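DUF1881 domain-containing protein (Neurospora crassa, PDB 5Z6D) is an abundant fruiting-body protein that joins a βγ-crystallin domain to an Ig-like domain, whose interface probably renders its calcium site inoperative. Local coordinates at residues Pro7-Phe18 with Tyr41-Val52. The protein carries 1 engineered substitution. Sequence-based numbering, arbitrary orientation.
Sequences PTKVIFYQKKNF and YFSVAVGASAKV
F12 sits between two side chains of the segment 41-52. Its CB methylene rests almost over the centre of the Y41 ring, 3.3 Å from the centroid, a CH-pi contact, while the two rings, only 23° from parallel, slide apart and barely overlap. V44 CG2 presses on one face of the F12 ring, 3.7 Å from its centroid. With CG2 anti to the backbone N (CG1 has chi1 59°), V44 runs alongside the phenyl group; the flat ring offers this methyl a broad apolar surface. On the same side of the sheet as F12 and V44, slim, branched V10 sets its CG1 3.9 Å from both A50 CB and V52 CG2.

Strands 9-13 and 43-46 pair antiparallel; I11 and A45 form a hydrogen-bonded pair, exchanging two backbone bonds. Where strand 43-46 begins, F42 and S43 both face Y13 in a classic beta bulge, and Y13 O accepts from both backbone nitrogens. The buried S43 hydroxyl suits the loop after strand 9-13: OG donates to K15 O (2.6 Å) in the carbonyl plane and accepts from F18 N (3.0 Å), tying both ends of the K15-F18 loop to strand 43-46. On the sheet face that carries S43, the small methyl of A45 lets the Y13 ring come close edge-on, CE2 to CB 3.8 Å, and F18 sets its CE1 edge 3.4 Å from V44 O.

Strand 9-13 is central in its three-stranded sheet, between 23-26 and 43-46; Y41 OH bonds D23 and Y25. Beyond the G47-A50 turn, the chain enters the second sheet of the βγ-crystallin domain, where F83 and W67 join F12 and V52 between the sheets.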
loop_
_atom_site.group_PDB
_atom_site.type_symbol
_atom_site.label_atom_id
_atom_site.label_comp_id
_atom_site.label_asym_id
_atom_site.label_seq_id
_atom_site.Cartn_x
_atom_site.Cartn_y
_atom_site.Cartn_z
ATOM N N PRO A 7 -16.504 -12.238 13.146
ATOM C CA PRO A 7 -16.402 -10.982 12.395
ATOM C C PRO A 7 -15.049 -10.272 12.503
ATOM O O PRO A 7 -14.756 -9.424 11.663
ATOM C CB PRO A 7 -17.498 -10.110 13.013
ATOM C CG PRO A 7 -18.424 -11.060 13.680
ATOM C CD PRO A 7 -17.574 -12.186 14.156
ATOM N N THR A 8 -14.239 -10.608 13.499
ATOM C CA THR A 8 -12.930 -9.977 13.628
ATOM C C THR A 8 -11.828 -10.981 13.309
ATOM O O THR A 8 -10.678 -10.814 13.703
ATOM C CB THR A 8 -12.731 -9.398 15.036
ATOM O OG1 THR A 8 -12.934 -10.431 16.007
ATOM C CG2 THR A 8 -13.730 -8.278 15.288
ATOM N N LYS A 9 -12.194 -12.042 12.599
ATOM C CA LYS A 9 -11.236 -13.069 12.225
ATOM C C LYS A 9 -11.258 -13.242 10.707
ATOM O O LYS A 9 -12.156 -12.745 10.045
ATOM C CB LYS A 9 -11.549 -14.396 12.932
ATOM C CG LYS A 9 -10.938 -14.542 14.336
ATOM C CD LYS A 9 -11.501 -13.531 15.335
ATOM C CE LYS A 9 -10.554 -13.308 16.510
ATOM N NZ LYS A 9 -10.849 -12.046 17.250
ATOM N N VAL A 10 -10.237 -13.907 10.178
ATOM C CA VAL A 10 -10.233 -14.337 8.790
ATOM C C VAL A 10 -9.715 -15.761 8.809
ATOM O O VAL A 10 -8.963 -16.142 9.709
ATOM C CB VAL A 10 -9.358 -13.421 7.858
ATOM C CG1 VAL A 10 -9.809 -11.955 7.942
ATOM C CG2 VAL A 10 -7.875 -13.559 8.175
ATOM N N ILE A 11 -10.153 -16.577 7.860
ATOM C CA ILE A 11 -9.633 -17.918 7.783
ATOM C C ILE A 11 -9.037 -18.148 6.425
ATOM O O ILE A 11 -9.700 -17.951 5.402
ATOM C CB ILE A 11 -10.720 -18.992 8.045
ATOM C CG1 ILE A 11 -11.517 -18.672 9.313
ATOM C CG2 ILE A 11 -10.074 -20.360 8.124
ATOM C CD1 ILE A 11 -12.516 -19.749 9.689
ATOM N N PHE A 12 -7.777 -18.552 6.414
ATOM C CA PHE A 12 -7.115 -18.893 5.168
ATOM C C PHE A 12 -7.216 -20.388 4.930
ATOM O O PHE A 12 -6.982 -21.190 5.818
ATOM C CB PHE A 12 -5.657 -18.453 5.185
ATOM C CG PHE A 12 -5.464 -16.992 4.893
ATOM C CD1 PHE A 12 -5.422 -16.535 3.590
ATOM C CD2 PHE A 12 -5.307 -16.079 5.932
ATOM C CE1 PHE A 12 -5.241 -15.184 3.322
ATOM C CE2 PHE A 12 -5.122 -14.730 5.676
ATOM C CZ PHE A 12 -5.078 -14.278 4.378
ATOM N N TYR A 13 -7.557 -20.766 3.718
ATOM C CA TYR A 13 -7.704 -22.160 3.413
ATOM C C TYR A 13 -6.642 -22.600 2.421
ATOM O O TYR A 13 -6.277 -21.863 1.472
ATOM C CB TYR A 13 -9.109 -22.441 2.862
ATOM C CG TYR A 13 -10.237 -22.089 3.828
ATOM C CD1 TYR A 13 -10.741 -23.034 4.729
ATOM C CD2 TYR A 13 -10.801 -20.821 3.830
ATOM C CE1 TYR A 13 -11.771 -22.702 5.608
ATOM C CE2 TYR A 13 -11.816 -20.478 4.699
ATOM C CZ TYR A 13 -12.305 -21.419 5.584
ATOM O OH TYR A 13 -13.329 -21.058 6.441
ATOM N N GLN A 14 -6.193 -23.832 2.657
ATOM C CA GLN A 14 -5.232 -24.533 1.833
ATOM C C GLN A 14 -5.742 -24.822 0.419
ATOM O O GLN A 14 -4.963 -24.841 -0.532
ATOM C CB GLN A 14 -4.842 -25.832 2.548
ATOM C CG GLN A 14 -4.556 -27.020 1.664
ATOM C CD GLN A 14 -4.769 -28.333 2.396
ATOM O OE1 GLN A 14 -5.842 -28.586 2.949
ATOM N NE2 GLN A 14 -3.745 -29.171 2.410
ATOM N N LYS A 15 -7.046 -25.040 0.270
ATOM C CA LYS A 15 -7.610 -25.248 -1.058
ATOM C C LYS A 15 -8.532 -24.098 -1.454
ATOM O O LYS A 15 -8.894 -23.269 -0.607
ATOM C CB LYS A 15 -8.362 -26.578 -1.115
ATOM C CG LYS A 15 -7.674 -27.701 -0.356
ATOM C CD LYS A 15 -7.785 -29.021 -1.096
ATOM C CE LYS A 15 -7.683 -30.202 -0.142
ATOM N NZ LYS A 15 -8.869 -30.291 0.758
ATOM N N LYS A 16 -8.893 -24.043 -2.733
ATOM C CA LYS A 16 -9.819 -23.026 -3.223
ATOM C C LYS A 16 -11.227 -23.277 -2.675
ATOM O O LYS A 16 -11.512 -24.348 -2.153
ATOM C CB LYS A 16 -9.839 -23.002 -4.752
ATOM C CG LYS A 16 -8.522 -22.598 -5.391
ATOM C CD LYS A 16 -8.587 -22.669 -6.901
ATOM C CE LYS A 16 -7.293 -22.145 -7.519
ATOM N NZ LYS A 16 -7.338 -22.097 -8.996
ATOM N N ASN A 17 -12.085 -22.267 -2.782
ATOM C CA ASN A 17 -13.480 -22.357 -2.361
ATOM C C ASN A 17 -13.693 -22.811 -0.915
ATOM O O ASN A 17 -14.666 -23.514 -0.612
ATOM C CB ASN A 17 -14.244 -23.290 -3.308
ATOM C CG ASN A 17 -15.737 -23.011 -3.320
ATOM O OD1 ASN A 17 -16.165 -21.867 -3.162
ATOM N ND2 ASN A 17 -16.539 -24.060 -3.497
ATOM N N PHE A 18 -12.777 -22.405 -0.034
ATOM C CA PHE A 18 -12.935 -22.520 1.417
ATOM C C PHE A 18 -13.004 -23.965 1.915
ATOM O O PHE A 18 -13.681 -24.259 2.902
ATOM C CB PHE A 18 -14.184 -21.758 1.871
ATOM C CG PHE A 18 -14.387 -20.448 1.160
ATOM C CD1 PHE A 18 -13.575 -19.365 1.449
ATOM C CD2 PHE A 18 -15.384 -20.293 0.204
ATOM C CE1 PHE A 18 -13.751 -18.150 0.801
ATOM C CE2 PHE A 18 -15.564 -19.084 -0.449
ATOM C CZ PHE A 18 -14.737 -17.997 -0.147
ATOM N N TYR A 41 -1.853 -21.043 1.045
ATOM C CA TYR A 41 -3.259 -20.633 0.985
ATOM C C TYR A 41 -3.789 -20.328 -0.401
ATOM O O TYR A 41 -3.160 -19.626 -1.195
ATOM C CB TYR A 41 -3.474 -19.410 1.872
ATOM C CG TYR A 41 -3.089 -19.651 3.299
ATOM C CD1 TYR A 41 -3.416 -20.837 3.935
ATOM C CD2 TYR A 41 -2.387 -18.693 4.012
ATOM C CE1 TYR A 41 -3.062 -21.059 5.246
ATOM C CE2 TYR A 41 -2.029 -18.905 5.317
ATOM C CZ TYR A 41 -2.370 -20.091 5.928
ATOM O OH TYR A 41 -2.015 -20.305 7.237
ATOM N N PHE A 42 -4.976 -20.864 -0.672
ATOM C CA PHE A 42 -5.648 -20.707 -1.957
ATOM C C PHE A 42 -6.999 -19.993 -1.838
ATOM O O PHE A 42 -7.586 -19.599 -2.858
ATOM C CB PHE A 42 -5.867 -22.075 -2.613
ATOM C CG PHE A 42 -4.722 -22.541 -3.465
ATOM C CD1 PHE A 42 -3.650 -21.709 -3.734
ATOM C CD2 PHE A 42 -4.736 -23.813 -4.021
ATOM C CE1 PHE A 42 -2.606 -22.136 -4.532
ATOM C CE2 PHE A 42 -3.696 -24.247 -4.819
ATOM C CZ PHE A 42 -2.628 -23.407 -5.075
ATOM N N SER A 43 -7.524 -19.853 -0.623
ATOM C CA SER A 43 -8.738 -19.032 -0.498
ATOM C C SER A 43 -8.801 -18.389 0.871
ATOM O O SER A 43 -8.028 -18.743 1.757
ATOM C CB SER A 43 -10.013 -19.857 -0.776
ATOM O OG SER A 43 -10.098 -21.004 0.058
ATOM N N VAL A 44 -9.688 -17.416 1.047
ATOM C CA VAL A 44 -9.757 -16.734 2.345
ATOM C C VAL A 44 -11.177 -16.251 2.653
ATOM O O VAL A 44 -11.814 -15.566 1.846
ATOM C CB VAL A 44 -8.763 -15.544 2.416
ATOM C CG1 VAL A 44 -9.034 -14.504 1.319
ATOM C CG2 VAL A 44 -8.781 -14.900 3.816
ATOM N N ALA A 45 -11.672 -16.654 3.822
ATOM C CA ALA A 45 -12.936 -16.150 4.340
ATOM C C ALA A 45 -12.665 -14.957 5.225
ATOM O O ALA A 45 -11.802 -15.012 6.106
ATOM C CB ALA A 45 -13.674 -17.232 5.113
ATOM N N VAL A 46 -13.400 -13.879 4.997
ATOM C CA VAL A 46 -13.155 -12.645 5.725
ATOM C C VAL A 46 -14.345 -12.283 6.582
ATOM O O VAL A 46 -15.461 -12.165 6.091
ATOM C CB VAL A 46 -12.849 -11.490 4.770
ATOM C CG1 VAL A 46 -12.680 -10.179 5.542
ATOM C CG2 VAL A 46 -11.604 -11.814 3.966
ATOM N N GLY A 47 -14.094 -12.130 7.876
ATOM C CA GLY A 47 -15.131 -11.733 8.805
ATOM C C GLY A 47 -15.718 -10.394 8.431
ATOM O O GLY A 47 -15.080 -9.570 7.762
ATOM N N ALA A 48 -16.941 -10.159 8.888
ATOM C CA ALA A 48 -17.700 -8.965 8.511
ATOM C C ALA A 48 -17.072 -7.637 8.963
ATOM O O ALA A 48 -17.356 -6.585 8.392
ATOM C CB ALA A 48 -19.115 -9.081 9.065
ATOM N N SER A 49 -16.237 -7.687 9.993
ATOM C CA SER A 49 -15.610 -6.481 10.515
ATOM C C SER A 49 -14.104 -6.515 10.295
ATOM O O SER A 49 -13.367 -5.681 10.828
ATOM C CB SER A 49 -15.915 -6.312 12.000
ATOM O OG SER A 49 -17.307 -6.136 12.207
ATOM N N ALA A 50 -13.658 -7.493 9.513
ATOM C CA ALA A 50 -12.242 -7.666 9.243
ATOM C C ALA A 50 -11.927 -7.310 7.795
ATOM O O ALA A 50 -12.817 -7.119 6.955
ATOM C CB ALA A 50 -11.815 -9.084 9.544
ATOM N N LYS A 51 -10.637 -7.232 7.512
ATOM C CA LYS A 51 -10.149 -6.940 6.186
ATOM C C LYS A 51 -8.696 -7.398 6.159
ATOM O O LYS A 51 -8.025 -7.366 7.190
ATOM C CB LYS A 51 -10.303 -5.451 5.905
ATOM C CG LYS A 51 -9.474 -4.855 4.820
ATOM C CD LYS A 51 -9.726 -3.358 4.869
ATOM C CE LYS A 51 -9.024 -2.611 3.793
ATOM N NZ LYS A 51 -9.545 -1.227 3.791
ATOM N N VAL A 52 -8.214 -7.882 5.015
ATOM C CA VAL A 52 -6.807 -8.259 4.909
ATOM C C VAL A 52 -6.091 -7.324 3.960
ATOM O O VAL A 52 -6.565 -7.074 2.846
ATOM C CB VAL A 52 -6.607 -9.690 4.392
ATOM C CG1 VAL A 52 -5.119 -10.050 4.385
ATOM C CG2 VAL A 52 -7.387 -10.694 5.222
#